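Local atomic coordinates of beta-N-acetylhexosaminidase (Mycobacterium smegmatis, PDB entry 4YYF), a protein that probably hydrolyses terminal non-reducing N-acetyl-D-hexosamine residues from N-acetyl-beta-D-hexosaminides, as a member of glycosyl hydrolase family 3. Residues 43-54 and 66-77; 247-257 and 263-273. The protein carries 1 engineered substitution. One frame throughout, in Å; residues are numbered along the deposited sequence.

Overall arrangement
Both contacts belong to the TIM-barrel-like N-terminal domain of a family 3 glycosyl hydrolase and reach the same sheet. Interaction 1 comes first along the chain: strand 49-52 pairs in parallel with strand 70-73, the two joined through helix 56-66. Interaction 2 follows much later, where strand 246-249 leads through a loop into helix 267-275, which lies on the way to strand 287-289. Between strands 70-73 and 246-249 the sheet runs through strands 100-107, 153-154 and 199-205. The centres of interaction 1 and interaction 2 are about 23 Å apart. The nearest atoms of interactions 1 and 2 are about 6 Å apart and do not touch. One contact thus ties neighbouring strands edge to edge, whereas the other packs a helix against a strand.

Interaction 1: 43-54 and 66-77; sequences DKLAQLLTVGVT and HHVGGIMIGSWT
Val51 and its neighbours pair with Gly70, Ile71 and Met72 as parallel strands, the two strands of a beta-alpha-beta unit whose crossover is helix 56-66. Gly70 N makes a weak hydrogen bond to Leu49 O. Val51 uses both of its backbone polar groups: its N gives a hydrogen bond to Gly70 O at 3.0 Å, and its O takes one from Met72 N at 2.8 Å. Met72 O then accepts from Val53 N, in the carbonyl plane. On its other edge strand 49-52 bonds to strand 319-321, and Thr50 OG1 is satisfied by Asn318.

Before the strands, Ala46 O is gripped by two amides, Leu49 N and Gly69 N, which reach it from opposite faces of its plane. Two waters bridge the segments close by. One donates to Asp43 O and His67 O and accepts from Gln47 NE2, while Gln47 OE1 is held by Lys359, which also binds Gly69 O. The other donates to Asp43 OD1 and His66 O. Asp43 OD1 also lies 3.4 Å from His67 CD2 at the ring edge, with carboxylate and ring planes 81° apart.

Val53 CG1 packs 3.7 Å from Ile71 CG2. Trp76 CG sits between its backbone N and carbonyl carbon (chi1 58°), a torsion that carries the indole back to Gly52 and Val53. Thr77 OG1 does double duty: it accepts from Gly74 N in a nearly straight bond and donates to Val53 O at 2.7 Å, almost along the C=O axis.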
loop_
_atom_site.group_PDB
_atom_site.type_symbol
_atom_site.label_atom_id
_atom_site.label_comp_id
_atom_site.label_asym_id
_atom_site.label_seq_id
_atom_site.Cartn_x
_atom_site.Cartn_y
_atom_site.Cartn_z
ATOM N N ASP A 43 -18.987 -1.411 -9.558
ATOM C CA ASP A 43 -18.722 -0.960 -8.186
ATOM C C ASP A 43 -17.835 -1.935 -7.412
ATOM O O ASP A 43 -17.075 -1.522 -6.525
ATOM C CB ASP A 43 -20.026 -0.692 -7.429
ATOM C CG ASP A 43 -20.806 0.475 -8.010
ATOM O OD1 ASP A 43 -20.236 1.241 -8.820
ATOM O OD2 ASP A 43 -21.993 0.624 -7.657
ATOM N N LYS A 44 -17.943 -3.224 -7.733
ATOM C CA LYS A 44 -17.011 -4.208 -7.190
ATOM C C LYS A 44 -15.612 -3.877 -7.654
ATOM O O LYS A 44 -14.674 -3.937 -6.874
ATOM C CB LYS A 44 -17.346 -5.617 -7.659
ATOM C CG LYS A 44 -18.642 -6.178 -7.133
ATOM C CD LYS A 44 -18.793 -7.607 -7.619
ATOM C CE LYS A 44 -19.929 -8.321 -6.916
ATOM N NZ LYS A 44 -19.934 -9.777 -7.268
ATOM N N LEU A 45 -15.471 -3.549 -8.939
ATOM C CA LEU A 45 -14.158 -3.191 -9.497
ATOM C C LEU A 45 -13.603 -1.906 -8.892
ATOM O O LEU A 45 -12.399 -1.818 -8.579
ATOM C CB LEU A 45 -14.214 -3.080 -11.032
ATOM C CG LEU A 45 -14.499 -4.409 -11.751
ATOM C CD1 LEU A 45 -14.827 -4.202 -13.227
ATOM C CD2 LEU A 45 -13.298 -5.329 -11.593
ATOM N N ALA A 46 -14.467 -0.911 -8.697
ATOM C CA ALA A 46 -14.000 0.358 -8.133
ATOM C C ALA A 46 -13.505 0.180 -6.699
ATOM O O ALA A 46 -12.653 0.933 -6.223
ATOM C CB ALA A 46 -15.103 1.435 -8.206
ATOM N N GLN A 47 -14.025 -0.830 -6.008
ATOM C CA GLN A 47 -13.598 -1.076 -4.638
ATOM C C GLN A 47 -12.140 -1.555 -4.562
ATOM O O GLN A 47 -11.514 -1.514 -3.499
ATOM C CB GLN A 47 -14.557 -2.081 -3.983
ATOM C CG GLN A 47 -14.270 -2.360 -2.532
ATOM C CD GLN A 47 -14.364 -1.126 -1.655
ATOM O OE1 GLN A 47 -13.570 -0.970 -0.707
ATOM N NE2 GLN A 47 -15.345 -0.246 -1.949
ATOM N N LEU A 48 -11.594 -1.989 -5.695
ATOM C CA LEU A 48 -10.229 -2.510 -5.749
ATOM C C LEU A 48 -9.195 -1.429 -6.086
ATOM O O LEU A 48 -8.017 -1.742 -6.295
ATOM C CB LEU A 48 -10.132 -3.626 -6.798
ATOM C CG LEU A 48 -11.187 -4.723 -6.681
ATOM C CD1 LEU A 48 -10.969 -5.831 -7.713
ATOM C CD2 LEU A 48 -11.227 -5.294 -5.259
ATOM N N LEU A 49 -9.637 -0.175 -6.177
ATOM C CA LEU A 49 -8.773 0.927 -6.598
ATOM C C LEU A 49 -8.548 1.913 -5.459
ATOM O O LEU A 49 -9.471 2.210 -4.697
ATOM C CB LEU A 49 -9.398 1.681 -7.785
ATOM C CG LEU A 49 -9.951 0.847 -8.948
ATOM C CD1 LEU A 49 -10.573 1.752 -10.000
ATOM C CD2 LEU A 49 -8.858 -0.032 -9.551
ATOM N N THR A 50 -7.325 2.425 -5.344
ATOM C CA THR A 50 -7.047 3.542 -4.435
ATOM C C THR A 50 -6.401 4.642 -5.257
ATOM O O THR A 50 -5.435 4.388 -5.982
ATOM C CB THR A 50 -6.110 3.132 -3.288
ATOM O OG1 THR A 50 -6.723 2.074 -2.531
ATOM C CG2 THR A 50 -5.854 4.329 -2.356
ATOM N N VAL A 51 -6.944 5.856 -5.181
ATOM C CA VAL A 51 -6.473 6.916 -6.065
ATOM C C VAL A 51 -6.109 8.187 -5.312
ATOM O O VAL A 51 -6.820 8.610 -4.397
ATOM C CB VAL A 51 -7.505 7.239 -7.186
ATOM C CG1 VAL A 51 -7.599 6.079 -8.164
ATOM C CG2 VAL A 51 -8.884 7.564 -6.586
ATOM N N GLY A 52 -4.990 8.787 -5.697
ATOM C CA GLY A 52 -4.567 10.053 -5.109
ATOM C C GLY A 52 -5.503 11.173 -5.516
ATOM O O GLY A 52 -5.972 11.202 -6.662
ATOM N N VAL A 53 -5.780 12.086 -4.577
ATOM C CA VAL A 53 -6.676 13.219 -4.804
ATOM C C VAL A 53 -5.947 14.534 -4.527
ATOM O O VAL A 53 -5.048 14.567 -3.700
ATOM C CB VAL A 53 -7.926 13.128 -3.914
ATOM C CG1 VAL A 53 -8.720 11.853 -4.227
ATOM C CG2 VAL A 53 -7.541 13.158 -2.438
ATOM N N THR A 54 -6.323 15.611 -5.223
ATOM C CA THR A 54 -5.630 16.897 -5.079
ATOM C C THR A 54 -6.264 17.801 -4.023
ATOM O O THR A 54 -5.600 18.677 -3.453
ATOM C CB THR A 54 -5.588 17.680 -6.400
ATOM O OG1 THR A 54 -6.919 17.795 -6.918
ATOM C CG2 THR A 54 -4.701 16.986 -7.415
ATOM N N HIS A 66 -17.778 7.508 -8.914
ATOM C CA HIS A 66 -17.213 6.221 -9.285
ATOM C C HIS A 66 -17.135 5.213 -8.152
ATOM O O HIS A 66 -16.867 4.046 -8.400
ATOM C CB HIS A 66 -15.825 6.423 -9.919
ATOM C CG HIS A 66 -15.853 7.313 -11.113
ATOM N ND1 HIS A 66 -16.346 6.892 -12.339
ATOM C CD2 HIS A 66 -15.490 8.607 -11.288
ATOM C CE1 HIS A 66 -16.281 7.883 -13.201
ATOM N NE2 HIS A 66 -15.763 8.940 -12.593
ATOM N N HIS A 67 -17.358 5.650 -6.915
ATOM C CA HIS A 67 -17.364 4.713 -5.773
ATOM C C HIS A 67 -16.035 3.990 -5.593
ATOM O O HIS A 67 -16.008 2.805 -5.213
ATOM C CB HIS A 67 -18.478 3.686 -5.917
ATOM C CG HIS A 67 -19.826 4.295 -6.104
ATOM N ND1 HIS A 67 -20.351 5.218 -5.223
ATOM C CD2 HIS A 67 -20.758 4.132 -7.074
ATOM C CE1 HIS A 67 -21.547 5.592 -5.641
ATOM N NE2 HIS A 67 -21.815 4.951 -6.764
ATOM N N VAL A 68 -14.937 4.694 -5.846
ATOM C CA VAL A 68 -13.611 4.125 -5.583
ATOM C C VAL A 68 -13.480 3.777 -4.102
ATOM O O VAL A 68 -13.996 4.497 -3.220
ATOM C CB VAL A 68 -12.450 5.048 -6.034
ATOM C CG1 VAL A 68 -12.425 5.195 -7.552
ATOM C CG2 VAL A 68 -12.525 6.423 -5.347
ATOM N N GLY A 69 -12.817 2.660 -3.819
ATOM C CA GLY A 69 -12.741 2.169 -2.453
ATOM C C GLY A 69 -11.834 3.017 -1.582
ATOM O O GLY A 69 -12.018 3.100 -0.365
ATOM N N GLY A 70 -10.844 3.651 -2.197
ATOM C CA GLY A 70 -9.891 4.405 -1.403
ATOM C C GLY A 70 -9.401 5.651 -2.093
ATOM O O GLY A 70 -9.342 5.716 -3.322
ATOM N N ILE A 71 -9.062 6.659 -1.293
ATOM C CA ILE A 71 -8.374 7.838 -1.797
ATOM C C ILE A 71 -7.058 7.985 -1.049
ATOM O O ILE A 71 -6.955 7.585 0.112
ATOM C CB ILE A 71 -9.220 9.120 -1.643
ATOM C CG1 ILE A 71 -9.640 9.317 -0.187
ATOM C CG2 ILE A 71 -10.439 9.066 -2.590
ATOM C CD1 ILE A 71 -10.301 10.684 0.086
HETATM N N MSE A 72 -6.048 8.538 -1.713
HETATM C CA MSE A 72 -4.757 8.707 -1.073
HETATM C C MSE A 72 -4.405 10.186 -0.935
HETATM O O MSE A 72 -4.610 10.980 -1.854
HETATM C CB MSE A 72 -3.644 7.996 -1.842
HETATM C CG MSE A 72 -2.318 8.069 -1.099
HETATM SE SE MSE A 72 -0.858 7.293 -2.095
HETATM C CE MSE A 72 0.548 7.439 -0.751
ATOM N N ILE A 73 -3.869 10.534 0.228
ATOM C CA ILE A 73 -3.383 11.872 0.502
ATOM C C ILE A 73 -1.885 11.862 0.217
ATOM O O ILE A 73 -1.160 11.012 0.730
ATOM C CB ILE A 73 -3.579 12.220 1.988
ATOM C CG1 ILE A 73 -5.047 12.047 2.407
ATOM C CG2 ILE A 73 -3.087 13.620 2.291
ATOM C CD1 ILE A 73 -6.033 12.896 1.629
ATOM N N GLY A 74 -1.401 12.811 -0.580
ATOM C CA GLY A 74 0.021 12.874 -0.868
ATOM C C GLY A 74 0.551 14.283 -0.834
ATOM O O GLY A 74 -0.160 15.207 -0.428
ATOM N N SER A 75 1.794 14.466 -1.277
ATOM C CA SER A 75 2.381 15.803 -1.354
ATOM C C SER A 75 1.590 16.716 -2.303
ATOM O O SER A 75 1.649 17.933 -2.193
ATOM C CB SER A 75 3.841 15.723 -1.801
ATOM O OG SER A 75 3.935 15.019 -3.020
ATOM N N TRP A 76 0.843 16.111 -3.221
ATOM C CA TRP A 76 0.042 16.840 -4.208
ATOM C C TRP A 76 -1.322 17.256 -3.633
ATOM O O TRP A 76 -2.131 17.868 -4.320
ATOM C CB TRP A 76 -0.181 15.941 -5.437
ATOM C CG TRP A 76 -0.863 14.669 -5.053
ATOM C CD1 TRP A 76 -2.205 14.456 -4.963
ATOM C CD2 TRP A 76 -0.233 13.438 -4.671
ATOM N NE1 TRP A 76 -2.453 13.168 -4.546
ATOM C CE2 TRP A 76 -1.259 12.524 -4.362
ATOM C CE3 TRP A 76 1.099 13.024 -4.560
ATOM C CZ2 TRP A 76 -0.995 11.213 -3.949
ATOM C CZ3 TRP A 76 1.359 11.723 -4.152
ATOM C CH2 TRP A 76 0.319 10.834 -3.852
ATOM N N THR A 77 -1.591 16.900 -2.382
ATOM C CA THR A 77 -2.912 17.140 -1.802
ATOM C C THR A 77 -2.976 18.415 -0.955
ATOM O O THR A 77 -2.128 18.658 -0.096
ATOM C CB THR A 77 -3.363 15.944 -0.923
ATOM O OG1 THR A 77 -3.227 14.725 -1.666
ATOM C CG2 THR A 77 -4.808 16.105 -0.479
HETATM O O HOH W 1 -16.962 0.417 -4.554
HETATM O O HOH W 2 -18.037 2.657 -10.300
#

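Interaction 2: 247-257 and 263-273; sequences VMVGHMQVPGL and ASLSPAVYNLL. Engineered in segment 263-273: Val269 (natural residue Ala).
Ala263 N donates to Met252 O at 2.7 Å, standing above the plane of that carbonyl, and its methyl lies against both Met252 O and Gly250 O. Next, Ser264 N makes a weak hydrogen bond to Gly250 O. The OG of Ser264, set between its own backbone N and carbonyl carbon (chi1 53°), is hydrogen-bonded to His251 ND1 near the ring plane, 2.8 Å away, with either atom a possible donor; the other ring nitrogen, NE2, is hydrogen-bonded to Asp291 O. Ser266 N-caps the helix that follows through a weak bond from Ala268 N to its OG. This helix, 267-275, is the alpha element of a beta-alpha-beta unit of the TIM-barrel-like domain; residues 267-273 run roughly antiparallel to 247-249 (156°). Ala268 CB comes 3.2 Å from Leu257 O. The engineered Val269 splits its branches: CG1 meets Val249 CG1 at 3.8 Å, and CG2 touches Leu257 CD2, the two side chains crossing at about a right angle. Tyr270 lays CE1 obliquely against Val249 CG2, while its OH donates to Ser264 O at 2.6 Å, a bond from the helix back to the 3-10 segment 263-264. Leu272 CD2 touches Leu257 CD2, and Leu273 CD2 meets Val247 CG1 tip to tip at 4.0 Å.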
loop_
_atom_site.group_PDB
_atom_site.type_symbol
_atom_site.label_atom_id
_atom_site.label_comp_id
_atom_site.label_asym_id
_atom_site.label_seq_id
_atom_site.Cartn_x
_atom_site.Cartn_y
_atom_site.Cartn_z
ATOM N N VAL A 247 0.097 -5.735 3.056
ATOM C CA VAL A 247 1.421 -5.742 2.447
ATOM C C VAL A 247 1.330 -4.933 1.158
ATOM O O VAL A 247 0.316 -4.995 0.464
ATOM C CB VAL A 247 1.881 -7.183 2.138
ATOM C CG1 VAL A 247 3.175 -7.196 1.264
ATOM C CG2 VAL A 247 2.102 -7.985 3.440
HETATM N N MSE A 248 2.372 -4.154 0.857
HETATM C CA MSE A 248 2.489 -3.498 -0.445
HETATM C C MSE A 248 3.629 -4.123 -1.251
HETATM O O MSE A 248 4.754 -4.239 -0.764
HETATM C CB MSE A 248 2.768 -2.003 -0.281
HETATM C CG MSE A 248 3.024 -1.265 -1.615
HETATM SE SE MSE A 248 3.295 0.663 -1.325
HETATM C CE MSE A 248 1.460 1.141 -1.061
ATOM N N VAL A 249 3.337 -4.505 -2.492
ATOM C CA VAL A 249 4.343 -5.095 -3.377
ATOM C C VAL A 249 4.974 -4.001 -4.239
ATOM O O VAL A 249 4.264 -3.174 -4.805
ATOM C CB VAL A 249 3.714 -6.171 -4.285
ATOM C CG1 VAL A 249 4.748 -6.712 -5.261
ATOM C CG2 VAL A 249 3.158 -7.309 -3.448
ATOM N N GLY A 250 6.304 -3.984 -4.333
ATOM C CA GLY A 250 6.986 -2.954 -5.101
ATOM C C GLY A 250 7.186 -3.355 -6.557
ATOM O O GLY A 250 6.750 -4.428 -6.973
ATOM N N HIS A 251 7.855 -2.502 -7.331
ATOM C CA HIS A 251 7.969 -2.704 -8.773
ATOM C C HIS A 251 9.308 -3.317 -9.195
ATOM O O HIS A 251 9.608 -3.387 -10.394
ATOM C CB HIS A 251 7.779 -1.370 -9.534
ATOM C CG HIS A 251 6.494 -0.657 -9.216
ATOM N ND1 HIS A 251 5.294 -1.310 -9.054
ATOM C CD2 HIS A 251 6.238 0.663 -9.037
ATOM C CE1 HIS A 251 4.346 -0.423 -8.786
ATOM N NE2 HIS A 251 4.892 0.779 -8.774
HETATM N N MSE A 252 10.122 -3.750 -8.236
HETATM C CA MSE A 252 11.437 -4.297 -8.589
HETATM C C MSE A 252 11.274 -5.573 -9.400
HETATM O O MSE A 252 10.298 -6.305 -9.219
HETATM C CB MSE A 252 12.239 -4.644 -7.335
HETATM C CG MSE A 252 12.332 -3.552 -6.280
HETATM SE SE MSE A 252 10.830 -3.534 -5.021
HETATM C CE MSE A 252 10.588 -5.431 -4.770
ATOM N N GLN A 253 12.228 -5.836 -10.289
ATOM C CA GLN A 253 12.328 -7.134 -10.943
ATOM C C GLN A 253 13.182 -8.038 -10.055
ATOM O O GLN A 253 14.241 -7.616 -9.580
ATOM C CB GLN A 253 12.987 -6.982 -12.315
ATOM C CG GLN A 253 12.186 -6.103 -13.265
ATOM C CD GLN A 253 13.016 -5.563 -14.409
ATOM O OE1 GLN A 253 13.570 -6.323 -15.198
ATOM N NE2 GLN A 253 13.115 -4.234 -14.496
ATOM N N VAL A 254 12.724 -9.267 -9.828
ATOM C CA VAL A 254 13.436 -10.197 -8.946
ATOM C C VAL A 254 13.926 -11.427 -9.711
ATOM O O VAL A 254 13.110 -12.238 -10.146
ATOM C CB VAL A 254 12.513 -10.685 -7.796
ATOM C CG1 VAL A 254 13.279 -11.589 -6.819
ATOM C CG2 VAL A 254 11.856 -9.511 -7.070
ATOM N N PRO A 255 15.260 -11.582 -9.864
ATOM C CA PRO A 255 15.801 -12.776 -10.534
ATOM C C PRO A 255 15.418 -14.040 -9.771
ATOM O O PRO A 255 15.496 -14.051 -8.543
ATOM C CB PRO A 255 17.324 -12.568 -10.473
ATOM C CG PRO A 255 17.508 -11.085 -10.227
ATOM C CD PRO A 255 16.328 -10.685 -9.385
ATOM N N GLY A 256 14.992 -15.080 -10.488
ATOM C CA GLY A 256 14.553 -16.309 -9.854
ATOM C C GLY A 256 13.124 -16.241 -9.349
ATOM O O GLY A 256 12.633 -17.192 -8.741
ATOM N N LEU A 257 12.448 -15.121 -9.589
ATOM C CA LEU A 257 11.053 -14.985 -9.166
ATOM C C LEU A 257 10.176 -14.380 -10.260
ATOM O O LEU A 257 9.228 -15.015 -10.711
ATOM C CB LEU A 257 10.926 -14.167 -7.872
ATOM C CG LEU A 257 9.490 -13.977 -7.355
ATOM C CD1 LEU A 257 8.904 -15.317 -6.884
ATOM C CD2 LEU A 257 9.411 -12.931 -6.235
ATOM N N ALA A 263 7.694 -6.698 -9.879
ATOM C CA ALA A 263 7.153 -7.685 -8.944
ATOM C C ALA A 263 5.644 -7.500 -8.743
ATOM O O ALA A 263 4.902 -8.469 -8.660
ATOM C CB ALA A 263 7.908 -7.646 -7.612
ATOM N N SER A 264 5.199 -6.245 -8.700
ATOM C CA SER A 264 3.781 -5.911 -8.568
ATOM C C SER A 264 2.885 -6.481 -9.673
ATOM O O SER A 264 1.662 -6.605 -9.488
ATOM C CB SER A 264 3.620 -4.390 -8.533
ATOM O OG SER A 264 4.274 -3.808 -9.651
ATOM N N LEU A 265 3.481 -6.811 -10.816
ATOM C CA LEU A 265 2.720 -7.290 -11.978
ATOM C C LEU A 265 2.995 -8.758 -12.310
ATOM O O LEU A 265 2.648 -9.236 -13.390
ATOM C CB LEU A 265 3.019 -6.426 -13.214
ATOM C CG LEU A 265 2.895 -4.908 -13.062
ATOM C CD1 LEU A 265 3.061 -4.226 -14.423
ATOM C CD2 LEU A 265 1.579 -4.492 -12.414
ATOM N N SER A 266 3.614 -9.480 -11.384
ATOM C CA SER A 266 4.001 -10.865 -11.645
ATOM C C SER A 266 3.231 -11.809 -10.718
ATOM O O SER A 266 3.248 -11.629 -9.486
ATOM C CB SER A 266 5.521 -11.009 -11.465
ATOM O OG SER A 266 5.938 -12.360 -11.384
ATOM N N PRO A 267 2.531 -12.809 -11.297
ATOM C CA PRO A 267 1.787 -13.775 -10.475
ATOM C C PRO A 267 2.693 -14.483 -9.491
ATOM O O PRO A 267 2.262 -14.823 -8.389
ATOM C CB PRO A 267 1.268 -14.790 -11.504
ATOM C CG PRO A 267 1.132 -13.999 -12.758
ATOM C CD PRO A 267 2.278 -13.002 -12.738
ATOM N N ALA A 268 3.943 -14.691 -9.881
ATOM C CA ALA A 268 4.892 -15.375 -9.008
ATOM C C ALA A 268 5.041 -14.697 -7.649
ATOM O O ALA A 268 5.200 -15.370 -6.624
ATOM C CB ALA A 268 6.227 -15.502 -9.682
ATOM N N VAL A 269 5.003 -13.369 -7.636
ATOM C CA VAL A 269 5.177 -12.625 -6.397
ATOM C C VAL A 269 4.030 -12.896 -5.439
ATOM O O VAL A 269 4.248 -13.166 -4.252
ATOM C CB VAL A 269 5.259 -11.125 -6.668
ATOM C CG1 VAL A 269 5.717 -10.378 -5.411
ATOM C CG2 VAL A 269 6.217 -10.896 -7.760
ATOM N N TYR A 270 2.810 -12.845 -5.965
ATOM C CA TYR A 270 1.626 -13.058 -5.145
ATOM C C TYR A 270 1.511 -14.510 -4.705
ATOM O O TYR A 270 1.171 -14.777 -3.550
ATOM C CB TYR A 270 0.375 -12.546 -5.871
ATOM C CG TYR A 270 0.495 -11.068 -6.174
ATOM C CD1 TYR A 270 0.186 -10.117 -5.214
ATOM C CD2 TYR A 270 0.963 -10.623 -7.410
ATOM C CE1 TYR A 270 0.319 -8.760 -5.478
ATOM C CE2 TYR A 270 1.090 -9.272 -7.683
ATOM C CZ TYR A 270 0.765 -8.348 -6.718
ATOM O OH TYR A 270 0.893 -7.010 -6.998
ATOM N N ASN A 271 1.837 -15.448 -5.592
ATOM C CA ASN A 271 1.880 -16.848 -5.180
ATOM C C ASN A 271 2.865 -17.054 -4.032
ATOM O O ASN A 271 2.600 -17.822 -3.119
ATOM C CB ASN A 271 2.232 -17.789 -6.344
ATOM C CG ASN A 271 1.121 -17.908 -7.359
ATOM O OD1 ASN A 271 -0.052 -17.668 -7.053
ATOM N ND2 ASN A 271 1.484 -18.279 -8.585
ATOM N N LEU A 272 4.005 -16.367 -4.086
ATOM C CA LEU A 272 5.026 -16.518 -3.053
ATOM C C LEU A 272 4.458 -16.083 -1.702
ATOM O O LEU A 272 4.649 -16.752 -0.689
ATOM C CB LEU A 272 6.251 -15.666 -3.388
ATOM C CG LEU A 272 7.461 -15.856 -2.469
ATOM C CD1 LEU A 272 8.107 -17.201 -2.715
ATOM C CD2 LEU A 272 8.474 -14.713 -2.675
ATOM N N LEU A 273 3.737 -14.966 -1.716
ATOM C CA LEU A 273 3.134 -14.395 -0.515
ATOM C C LEU A 273 1.965 -15.248 -0.009
ATOM O O LEU A 273 1.881 -15.556 1.187
ATOM C CB LEU A 273 2.703 -12.947 -0.804
ATOM C CG LEU A 273 2.185 -12.058 0.326
ATOM C CD1 LEU A 273 3.186 -11.990 1.481
ATOM C CD2 LEU A 273 1.865 -10.645 -0.213
#